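Local atomic coordinates of putative lipoprotein (Bacteroides ovatus, PDB entry 3OQQ), a protein that is of unknown function but is probably an extracellular, calcium-binding lipoprotein built largely of beta strands. Residues Y64-L78 against R97-V110. Numbering follows the deposited sequence.
Sequences YNTVSGTEATKEFAL and RLASVTLALPEDAV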
loop_
_atom_site.group_PDB
_atom_site.type_symbol
_atom_site.label_atom_id
_atom_site.label_comp_id
_atom_site.label_asym_id
_atom_site.label_seq_id
_atom_site.Cartn_x
_atom_site.Cartn_y
_atom_site.Cartn_z
ATOM N N TYR A 64 5.821 -2.097 25.006
ATOM C CA TYR A 64 7.199 -2.052 25.461
ATOM C C TYR A 64 7.534 -3.216 26.405
ATOM O O TYR A 64 6.652 -3.761 27.073
ATOM C CB TYR A 64 7.483 -0.699 26.153
ATOM C CG TYR A 64 6.787 -0.496 27.494
ATOM C CD1 TYR A 64 5.528 0.093 27.565
ATOM C CD2 TYR A 64 7.435 -0.800 28.692
ATOM C CE1 TYR A 64 4.911 0.335 28.793
ATOM C CE2 TYR A 64 6.828 -0.561 29.924
ATOM C CZ TYR A 64 5.571 0.013 29.968
ATOM O OH TYR A 64 4.968 0.253 31.175
ATOM N N ASN A 65 8.832 -3.546 26.480
ATOM C CA ASN A 65 9.386 -4.573 27.348
ATOM C C ASN A 65 9.599 -3.999 28.713
ATOM O O ASN A 65 10.193 -2.923 28.850
ATOM C CB ASN A 65 10.716 -5.101 26.778
ATOM C CG ASN A 65 10.549 -5.718 25.420
ATOM O OD1 ASN A 65 9.650 -6.514 25.204
ATOM N ND2 ASN A 65 11.371 -5.335 24.461
ATOM N N THR A 66 9.112 -4.710 29.732
ATOM C CA THR A 66 9.256 -4.283 31.108
ATOM C C THR A 66 10.515 -4.848 31.699
ATOM O O THR A 66 11.077 -5.815 31.178
ATOM C CB THR A 66 8.046 -4.697 31.963
ATOM O OG1 THR A 66 8.044 -6.119 32.130
ATOM C CG2 THR A 66 6.695 -4.151 31.437
ATOM N N VAL A 67 10.916 -4.263 32.825
ATOM C CA VAL A 67 12.100 -4.636 33.588
ATOM C C VAL A 67 11.948 -6.084 34.145
ATOM O O VAL A 67 12.944 -6.701 34.510
ATOM C CB VAL A 67 12.361 -3.568 34.693
ATOM C CG1 VAL A 67 11.362 -3.662 35.853
ATOM C CG2 VAL A 67 13.803 -3.601 35.186
ATOM N N SER A 68 10.709 -6.627 34.189
ATOM C CA SER A 68 10.438 -7.984 34.682
ATOM C C SER A 68 10.450 -9.032 33.545
ATOM O O SER A 68 10.478 -10.228 33.835
ATOM C CB SER A 68 9.112 -8.039 35.432
ATOM O OG SER A 68 8.017 -7.933 34.539
ATOM N N GLY A 69 10.445 -8.592 32.288
ATOM C CA GLY A 69 10.452 -9.505 31.152
ATOM C C GLY A 69 9.095 -9.711 30.497
ATOM O O GLY A 69 8.928 -10.592 29.645
ATOM N N THR A 70 8.118 -8.905 30.886
ATOM C CA THR A 70 6.778 -8.995 30.314
ATOM C C THR A 70 6.615 -7.845 29.282
ATOM O O THR A 70 7.495 -6.987 29.134
ATOM C CB THR A 70 5.715 -8.975 31.454
ATOM O OG1 THR A 70 5.718 -7.704 32.111
ATOM C CG2 THR A 70 5.921 -10.112 32.498
ATOM N N GLU A 71 5.520 -7.843 28.557
ATOM C CA GLU A 71 5.272 -6.760 27.632
ATOM C C GLU A 71 4.090 -5.955 28.119
ATOM O O GLU A 71 3.091 -6.508 28.596
ATOM C CB GLU A 71 5.116 -7.213 26.181
ATOM C CG GLU A 71 4.076 -8.275 25.899
ATOM C CD GLU A 71 4.010 -8.564 24.412
ATOM O OE1 GLU A 71 4.975 -9.162 23.881
ATOM O OE2 GLU A 71 3.035 -8.116 23.765
ATOM N N ALA A 72 4.246 -4.637 28.071
ATOM C CA ALA A 72 3.219 -3.732 28.541
ATOM C C ALA A 72 2.817 -2.803 27.446
ATOM O O ALA A 72 3.545 -2.659 26.462
ATOM C CB ALA A 72 3.728 -2.947 29.745
ATOM N N THR A 73 1.663 -2.160 27.613
ATOM C CA THR A 73 1.143 -1.199 26.664
ATOM C C THR A 73 0.877 0.118 27.351
ATOM O O THR A 73 0.342 0.136 28.452
ATOM C CB THR A 73 -0.139 -1.747 26.019
ATOM O OG1 THR A 73 0.128 -3.062 25.551
ATOM C CG2 THR A 73 -0.636 -0.883 24.852
ATOM N N LYS A 74 1.226 1.225 26.686
ATOM C CA LYS A 74 0.885 2.559 27.158
ATOM C C LYS A 74 0.163 3.305 26.036
ATOM O O LYS A 74 0.618 3.310 24.891
ATOM C CB LYS A 74 2.082 3.367 27.677
ATOM C CG LYS A 74 1.590 4.581 28.473
ATOM C CD LYS A 74 2.655 5.565 28.870
ATOM C CE LYS A 74 2.006 6.761 29.536
ATOM N NZ LYS A 74 3.014 7.726 30.033
ATOM N N GLU A 75 -0.971 3.910 26.379
ATOM C CA GLU A 75 -1.814 4.677 25.478
ATOM C C GLU A 75 -1.298 6.116 25.366
ATOM O O GLU A 75 -0.945 6.734 26.375
ATOM C CB GLU A 75 -3.250 4.643 26.010
ATOM C CG GLU A 75 -4.319 5.141 25.054
ATOM C CD GLU A 75 -5.715 5.020 25.641
ATOM O OE1 GLU A 75 -6.058 5.830 26.532
ATOM O OE2 GLU A 75 -6.460 4.103 25.224
ATOM N N PHE A 76 -1.256 6.641 24.136
ATOM C CA PHE A 76 -0.822 8.007 23.839
ATOM C C PHE A 76 -1.825 8.720 22.962
ATOM O O PHE A 76 -2.279 8.171 21.958
ATOM C CB PHE A 76 0.554 8.013 23.154
ATOM C CG PHE A 76 1.701 7.692 24.078
ATOM C CD1 PHE A 76 2.312 8.689 24.826
ATOM C CD2 PHE A 76 2.151 6.384 24.223
ATOM C CE1 PHE A 76 3.364 8.387 25.689
ATOM C CE2 PHE A 76 3.215 6.087 25.069
ATOM C CZ PHE A 76 3.820 7.089 25.792
ATOM N N ALA A 77 -2.159 9.955 23.333
ATOM C CA ALA A 77 -3.074 10.796 22.567
ATOM C C ALA A 77 -2.349 11.330 21.341
ATOM O O ALA A 77 -1.136 11.547 21.388
ATOM C CB ALA A 77 -3.583 11.948 23.435
ATOM N N LEU A 78 -3.077 11.507 20.233
ATOM C CA LEU A 78 -2.508 12.061 19.006
ATOM C C LEU A 78 -2.786 13.564 18.908
ATOM O O LEU A 78 -3.820 14.038 19.386
ATOM C CB LEU A 78 -3.042 11.331 17.756
ATOM C CG LEU A 78 -2.521 9.902 17.536
ATOM C CD1 LEU A 78 -3.273 9.224 16.428
ATOM C CD2 LEU A 78 -1.030 9.888 17.274
ATOM N N ARG A 97 -4.712 10.027 7.824
ATOM C CA ARG A 97 -4.366 11.415 8.130
ATOM C C ARG A 97 -2.974 11.460 8.783
ATOM O O ARG A 97 -2.487 10.431 9.265
ATOM C CB ARG A 97 -5.426 12.048 9.051
ATOM C CG ARG A 97 -5.353 11.581 10.506
ATOM C CD ARG A 97 -6.355 12.275 11.395
ATOM N NE ARG A 97 -6.294 11.761 12.761
ATOM C CZ ARG A 97 -5.850 12.458 13.800
ATOM N NH1 ARG A 97 -5.455 13.714 13.645
ATOM N NH2 ARG A 97 -5.821 11.914 15.006
ATOM N N LEU A 98 -2.344 12.642 8.800
ATOM C CA LEU A 98 -1.071 12.863 9.481
ATOM C C LEU A 98 -1.349 13.241 10.914
ATOM O O LEU A 98 -2.250 14.047 11.192
ATOM C CB LEU A 98 -0.236 13.968 8.820
ATOM C CG LEU A 98 0.548 13.602 7.586
ATOM C CD1 LEU A 98 1.229 14.834 7.018
ATOM C CD2 LEU A 98 1.544 12.475 7.857
ATOM N N ALA A 99 -0.582 12.658 11.837
ATOM C CA ALA A 99 -0.729 12.977 13.253
ATOM C C ALA A 99 0.624 12.911 13.916
ATOM O O ALA A 99 1.589 12.394 13.334
ATOM C CB ALA A 99 -1.720 12.031 13.919
ATOM N N SER A 100 0.706 13.486 15.110
ATOM C CA SER A 100 1.928 13.553 15.888
ATOM C C SER A 100 1.707 12.930 17.245
ATOM O O SER A 100 0.600 13.022 17.807
ATOM C CB SER A 100 2.380 14.999 16.038
ATOM O OG SER A 100 3.611 15.071 16.729
ATOM N N VAL A 101 2.767 12.286 17.766
ATOM C CA VAL A 101 2.749 11.631 19.071
ATOM C C VAL A 101 4.061 11.944 19.762
ATOM O O VAL A 101 5.089 12.043 19.100
ATOM C CB VAL A 101 2.479 10.099 18.943
ATOM C CG1 VAL A 101 3.674 9.341 18.358
ATOM C CG2 VAL A 101 2.047 9.487 20.264
ATOM N N THR A 102 4.017 12.134 21.075
ATOM C CA THR A 102 5.217 12.349 21.874
ATOM C C THR A 102 5.315 11.148 22.789
ATOM O O THR A 102 4.493 10.966 23.677
ATOM C CB THR A 102 5.204 13.702 22.577
ATOM O OG1 THR A 102 5.228 14.700 21.556
ATOM C CG2 THR A 102 6.419 13.894 23.491
ATOM N N LEU A 103 6.271 10.276 22.495
ATOM C CA LEU A 103 6.476 9.069 23.277
ATOM C C LEU A 103 7.336 9.372 24.506
ATOM O O LEU A 103 8.200 10.255 24.479
ATOM C CB LEU A 103 7.141 7.985 22.411
ATOM C CG LEU A 103 6.407 7.543 21.135
ATOM C CD1 LEU A 103 7.279 6.596 20.342
ATOM C CD2 LEU A 103 5.035 6.899 21.446
ATOM N N ALA A 104 7.102 8.614 25.571
ATOM C CA ALA A 104 7.860 8.674 26.820
ATOM C C ALA A 104 7.869 7.289 27.407
ATOM O O ALA A 104 6.868 6.558 27.312
ATOM C CB ALA A 104 7.249 9.684 27.792
ATOM N N LEU A 105 9.010 6.902 27.950
ATOM C CA LEU A 105 9.205 5.589 28.547
ATOM C C LEU A 105 8.760 5.543 30.020
ATOM O O LEU A 105 9.350 6.238 30.862
ATOM C CB LEU A 105 10.689 5.207 28.437
ATOM C CG LEU A 105 11.085 3.916 27.766
ATOM C CD1 LEU A 105 10.401 3.735 26.418
ATOM C CD2 LEU A 105 12.573 3.866 27.599
ATOM N N PRO A 106 7.766 4.667 30.364
ATOM C CA PRO A 106 7.373 4.504 31.777
ATOM C C PRO A 106 8.558 4.012 32.609
ATOM O O PRO A 106 9.517 3.482 32.049
ATOM C CB PRO A 106 6.255 3.452 31.702
ATOM C CG PRO A 106 5.736 3.565 30.312
ATOM C CD PRO A 106 6.973 3.767 29.504
ATOM N N GLU A 107 8.509 4.202 33.926
ATOM C CA GLU A 107 9.615 3.848 34.823
ATOM C C GLU A 107 9.881 2.331 34.933
ATOM O O GLU A 107 10.974 1.949 35.350
ATOM C CB GLU A 107 9.379 4.434 36.225
ATOM C CG GLU A 107 9.607 5.940 36.328
ATOM C CD GLU A 107 10.973 6.492 35.949
ATOM O OE1 GLU A 107 11.990 5.781 36.129
ATOM O OE2 GLU A 107 11.024 7.654 35.487
ATOM N N ASP A 108 8.899 1.484 34.585
ATOM C CA ASP A 108 9.062 0.033 34.620
ATOM C C ASP A 108 9.538 -0.536 33.249
ATOM O O ASP A 108 9.562 -1.750 33.065
ATOM C CB ASP A 108 7.740 -0.631 35.056
ATOM C CG ASP A 108 6.576 -0.459 34.100
ATOM O OD1 ASP A 108 6.675 0.372 33.173
ATOM O OD2 ASP A 108 5.604 -1.186 34.239
ATOM N N ALA A 109 9.918 0.334 32.299
ATOM C CA ALA A 109 10.365 -0.103 30.981
ATOM C C ALA A 109 11.828 -0.506 30.985
ATOM O O ALA A 109 12.591 -0.061 31.864
ATOM C CB ALA A 109 10.157 1.010 29.972
ATOM N N VAL A 110 12.239 -1.319 29.969
ATOM C CA VAL A 110 13.661 -1.622 29.769
ATOM C C VAL A 110 14.306 -0.281 29.361
ATOM O O VAL A 110 13.889 0.328 28.363
ATOM C CB VAL A 110 13.976 -2.763 28.755
ATOM C CG1 VAL A 110 15.494 -2.852 28.506
ATOM C CG2 VAL A 110 13.442 -4.100 29.261
HETATM O O HOH W 1 1.155 12.157 22.100
HETATM O O HOH W 2 -5.227 14.735 16.397
#
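Val110 N donates to Asn65 O (2.8 Å) and Val67 N to Asp108 O (2.9 Å), a single antiparallel bridge centred on Thr66 and Ala109, while strands 71-77 and 97-104 run roughly antiparallel but skewed, 139° between their directions. How one aromatic side chain can tie a hairpin to a neighbouring turn is well illustrated by Tyr64. With CG set between the backbone N and the carbonyl carbon (chi1 69°), its ring has Pro106 CD over one face in a CH-pi contact and the methyl of Ala72 over the opposite face. Tyr64 OH donates to the syn lone pair of Asp108 OD1 at 2.6 Å, with ring and carboxylate planes 62° apart. A phenylalanine here would keep the ring packing but would probably leave this carboxylate oxygen without its donor and the Pro106-Ala109 type I turn less firmly held. The 59-65 and 71-80 strands form a beta hairpin closed by the Thr66-Gly69 turn, and the Pro106-Ala109 turn, carrying the chain out of strand 96-104, docks beside its tip. Further along, Phe76 fills the space between the strands before they draw together at Leu78 and Val101: Leu103 CD2 lies over a face of its ring, 4.2 Å from the centroid, and Ala104 O comes to its edge near CZ. Water 1 spans Ala77 O and Thr102 N where the backbones stand apart. Beyond it, Leu78 CD2 packs on Val101 CB (3.9 Å) and the methyl of Ala99, beside the guanidinium of Arg97, whose NH2 hydrogen-bonds to Cys57 O.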